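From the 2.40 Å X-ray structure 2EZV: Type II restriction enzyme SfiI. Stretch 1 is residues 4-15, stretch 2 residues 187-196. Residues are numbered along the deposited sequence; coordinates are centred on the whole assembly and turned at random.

Stretch 1 (4-15) DYRELSLDELES
Stretch 2 (187-196) PHARLKQRYN

After Asp-4, stretch 1 makes a 3-10 segment, residues 5-7, passes extended Leu-8 and Ser-9 (psi 150° and 164°), and enters a helix at Leu-10 that runs on beyond Ser-15. Ser-9 is its N-cap; its OG accepts a weak bond from Glu-12 N (3.3 Å), while Ser-9 N donates to Glu-12 OE1 (2.8 Å). Stretch 2 makes a short 3-10 turn at 189-190, then a helix, 192-195, with Leu-191 as N-cap. Residues 187-191 run opposite to helix 10-15: CA of Leu-10 lies 6.8 Å from CA of Leu-191, and CA of Glu-14 7.3 Å from CA of Pro-187. Together the stretches bury 664 Å².

Arg-190 (m, t, p, chi4 -165°) is the largest contributor. Its guanidinium reaches the turn before the helix, where NH1 and NH2 both donate to Leu-8 O (2.8 and 2.9 Å). Its CD packs 3.7 Å from Tyr-5 CE1. Buried Tyr-5 (p) also meets buried His-188 (t) obliquely, ring centroids 5.1 Å apart and planes at 59°; His-188 ND1 is held by Arg-190 N at 2.9 Å.

Leu-13 and Leu-191 are buried, and Leu-10 is partly exposed beside them. Leu-10 CG sits 3.6 Å from Leu-191 CD2 (m, t), and Leu-13 (t, p) places CD2 4.2 Å from Leu-191 CG and 3.8 Å from Arg-190 CB. Leu-10 has chi1 -93°, between wells, and chi2 p.

Charged groups link exposed Arg-194 and Asp-11 to Glu-14, which also reaches buried Tyr-195 (chi1 m). Arg-194, nearly extended after chi1 m, sends NH1 to Asp-11 OD1 and Glu-14 OE1, both salt bridges at 2.8 Å; Leu-10 CB lies over one guanidinium face, 3.3 Å from NH2. The carboxylate of Glu-14 (m, t, chi3 -133°) serves twice, its OE2 accepting from Tyr-195 OH at 2.5 Å. A water joins Asp-11 N to Arg-194 NH2, each 2.8 Å away, the latter bond weak.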

# COMPACT_ATOMS: atom_id res chain seq x y z
N ASP D 4 -24.38 10.72 -4.36
CA ASP D 4 -24.27 12.17 -4.51
C ASP D 4 -24.48 12.80 -3.13
O ASP D 4 -25.57 12.75 -2.58
CB ASP D 4 -25.36 12.67 -5.47
CG ASP D 4 -25.12 14.09 -5.94
OD1 ASP D 4 -24.84 14.97 -5.10
OD2 ASP D 4 -25.22 14.33 -7.16
N TYR D 5 -23.43 13.40 -2.59
CA TYR D 5 -23.53 14.00 -1.27
C TYR D 5 -24.62 15.07 -1.16
O TYR D 5 -25.15 15.31 -0.08
CB TYR D 5 -22.18 14.59 -0.87
CG TYR D 5 -21.92 15.95 -1.44
CD1 TYR D 5 -22.15 17.10 -0.68
CD2 TYR D 5 -21.44 16.11 -2.74
CE1 TYR D 5 -21.92 18.36 -1.20
CE2 TYR D 5 -21.21 17.37 -3.28
CZ TYR D 5 -21.45 18.49 -2.49
OH TYR D 5 -21.24 19.74 -3.00
N ARG D 6 -24.96 15.72 -2.28
CA ARG D 6 -26.00 16.75 -2.24
C ARG D 6 -27.35 16.16 -1.85
O ARG D 6 -28.20 16.87 -1.31
CB ARG D 6 -26.08 17.46 -3.60
CG ARG D 6 -24.87 18.35 -3.89
CD ARG D 6 -24.76 18.77 -5.34
NE ARG D 6 -24.74 17.62 -6.24
CZ ARG D 6 -24.48 17.69 -7.54
NH1 ARG D 6 -24.22 18.86 -8.11
NH2 ARG D 6 -24.50 16.59 -8.29
N GLU D 7 -27.56 14.88 -2.10
CA GLU D 7 -28.81 14.24 -1.73
C GLU D 7 -28.81 13.89 -0.25
O GLU D 7 -29.80 13.37 0.27
CB GLU D 7 -29.03 12.98 -2.54
CG GLU D 7 -28.90 13.15 -4.01
CD GLU D 7 -29.25 11.88 -4.73
OE1 GLU D 7 -29.02 10.79 -4.16
OE2 GLU D 7 -29.76 11.97 -5.87
N LEU D 8 -27.69 14.11 0.43
CA LEU D 8 -27.63 13.82 1.86
C LEU D 8 -28.24 15.00 2.59
O LEU D 8 -28.17 16.13 2.12
CB LEU D 8 -26.18 13.66 2.34
CG LEU D 8 -25.37 12.44 1.89
CD1 LEU D 8 -24.05 12.41 2.66
CD2 LEU D 8 -26.16 11.18 2.14
N SER D 9 -28.84 14.73 3.74
CA SER D 9 -29.41 15.81 4.53
C SER D 9 -28.22 16.47 5.23
O SER D 9 -27.14 15.89 5.30
CB SER D 9 -30.37 15.25 5.57
OG SER D 9 -29.67 14.42 6.49
N LEU D 10 -28.42 17.68 5.75
CA LEU D 10 -27.35 18.37 6.45
C LEU D 10 -26.80 17.52 7.60
O LEU D 10 -25.59 17.41 7.78
CB LEU D 10 -27.86 19.72 6.98
CG LEU D 10 -27.66 20.95 6.09
CD1 LEU D 10 -28.03 20.64 4.66
CD2 LEU D 10 -28.49 22.11 6.64
N ASP D 11 -27.69 16.93 8.38
CA ASP D 11 -27.25 16.11 9.50
C ASP D 11 -26.33 14.97 9.07
O ASP D 11 -25.29 14.74 9.68
CB ASP D 11 -28.45 15.53 10.26
CG ASP D 11 -28.99 16.49 11.29
OD1 ASP D 11 -28.39 17.58 11.46
OD2 ASP D 11 -30.02 16.17 11.92
N GLU D 12 -26.73 14.27 8.01
CA GLU D 12 -25.95 13.16 7.50
C GLU D 12 -24.61 13.65 6.99
O GLU D 12 -23.59 12.98 7.15
CB GLU D 12 -26.72 12.44 6.40
CG GLU D 12 -28.12 12.02 6.86
CD GLU D 12 -29.00 11.51 5.73
OE1 GLU D 12 -28.93 12.05 4.60
OE2 GLU D 12 -29.77 10.58 5.99
N LEU D 13 -24.61 14.84 6.39
CA LEU D 13 -23.38 15.44 5.88
C LEU D 13 -22.40 15.70 7.02
O LEU D 13 -21.22 15.39 6.92
CB LEU D 13 -23.68 16.75 5.15
CG LEU D 13 -22.45 17.50 4.63
CD1 LEU D 13 -21.62 16.56 3.77
CD2 LEU D 13 -22.86 18.72 3.83
N GLU D 14 -22.89 16.27 8.12
CA GLU D 14 -22.01 16.55 9.26
C GLU D 14 -21.48 15.22 9.81
O GLU D 14 -20.34 15.12 10.27
CB GLU D 14 -22.78 17.27 10.38
CG GLU D 14 -23.34 18.64 10.00
CD GLU D 14 -23.41 19.58 11.18
OE1 GLU D 14 -24.46 20.23 11.38
OE2 GLU D 14 -22.40 19.68 11.91
N SER D 15 -22.33 14.21 9.75
CA SER D 15 -21.98 12.89 10.22
C SER D 15 -20.77 12.32 9.50
O SER D 15 -19.90 11.71 10.13
CB SER D 15 -23.18 11.95 10.06
OG SER D 15 -22.87 10.65 10.52
N PRO D 187 -16.83 22.90 8.67
CA PRO D 187 -18.06 22.56 7.98
C PRO D 187 -18.10 22.88 6.49
O PRO D 187 -17.66 23.94 6.04
CB PRO D 187 -19.13 23.30 8.79
CG PRO D 187 -18.38 24.45 9.38
CD PRO D 187 -17.09 23.82 9.79
N HIS D 188 -18.63 21.93 5.72
CA HIS D 188 -18.76 22.07 4.28
C HIS D 188 -19.63 23.29 3.96
O HIS D 188 -20.48 23.70 4.76
CB HIS D 188 -19.37 20.79 3.71
CG HIS D 188 -19.47 20.78 2.22
ND1 HIS D 188 -20.45 21.46 1.53
CD2 HIS D 188 -18.71 20.15 1.28
CE1 HIS D 188 -20.30 21.25 0.23
NE2 HIS D 188 -19.25 20.46 0.06
N ALA D 189 -19.42 23.86 2.78
CA ALA D 189 -20.18 25.01 2.33
C ALA D 189 -21.69 24.85 2.55
O ALA D 189 -22.35 25.77 3.02
CB ALA D 189 -19.89 25.27 0.85
N ARG D 190 -22.22 23.67 2.23
CA ARG D 190 -23.65 23.40 2.39
C ARG D 190 -24.18 23.69 3.78
O ARG D 190 -25.40 23.80 3.97
CB ARG D 190 -23.97 21.94 2.08
CG ARG D 190 -24.13 21.59 0.61
CD ARG D 190 -24.67 20.16 0.51
NE ARG D 190 -26.00 20.07 1.10
CZ ARG D 190 -26.62 18.94 1.42
NH1 ARG D 190 -26.02 17.77 1.22
NH2 ARG D 190 -27.84 18.98 1.93
N LEU D 191 -23.27 23.80 4.75
CA LEU D 191 -23.63 24.04 6.14
C LEU D 191 -23.52 25.49 6.59
O LEU D 191 -23.56 25.78 7.79
CB LEU D 191 -22.75 23.16 7.04
CG LEU D 191 -22.89 21.66 6.81
CD1 LEU D 191 -21.76 20.91 7.50
CD2 LEU D 191 -24.24 21.20 7.31
N LYS D 192 -23.39 26.41 5.64
CA LYS D 192 -23.27 27.83 5.97
C LYS D 192 -24.39 28.36 6.86
O LYS D 192 -24.13 28.96 7.90
CB LYS D 192 -23.17 28.68 4.70
CG LYS D 192 -23.07 30.16 5.00
CD LYS D 192 -22.60 30.96 3.81
CE LYS D 192 -22.58 32.44 4.15
NZ LYS D 192 -21.86 32.71 5.44
N GLN D 193 -25.64 28.12 6.46
CA GLN D 193 -26.78 28.60 7.24
C GLN D 193 -26.69 28.18 8.71
O GLN D 193 -27.10 28.92 9.61
CB GLN D 193 -28.08 28.09 6.62
N ARG D 194 -26.14 26.99 8.96
CA ARG D 194 -26.00 26.47 10.32
C ARG D 194 -24.84 27.07 11.13
O ARG D 194 -24.98 27.30 12.32
CB ARG D 194 -25.82 24.95 10.31
CG ARG D 194 -27.07 24.15 9.98
CD ARG D 194 -26.84 22.66 10.24
NE ARG D 194 -28.04 21.88 10.00
CZ ARG D 194 -28.12 20.56 10.15
NH1 ARG D 194 -27.06 19.86 10.53
NH2 ARG D 194 -29.26 19.94 9.91
N TYR D 195 -23.71 27.32 10.48
CA TYR D 195 -22.54 27.85 11.18
C TYR D 195 -22.15 29.32 10.95
O TYR D 195 -21.35 29.87 11.70
CB TYR D 195 -21.31 26.96 10.90
CG TYR D 195 -21.41 25.56 11.48
CD1 TYR D 195 -22.03 24.52 10.78
CD2 TYR D 195 -20.91 25.29 12.75
CE1 TYR D 195 -22.15 23.25 11.34
CE2 TYR D 195 -21.03 24.03 13.32
CZ TYR D 195 -21.65 23.01 12.61
OH TYR D 195 -21.78 21.78 13.21
N ASN D 196 -22.69 29.96 9.91
CA ASN D 196 -22.38 31.36 9.64
C ASN D 196 -23.51 32.07 8.89
O ASN D 196 -23.34 32.50 7.75
CB ASN D 196 -21.08 31.48 8.84
O HOH W 1 -30.39 17.64 8.83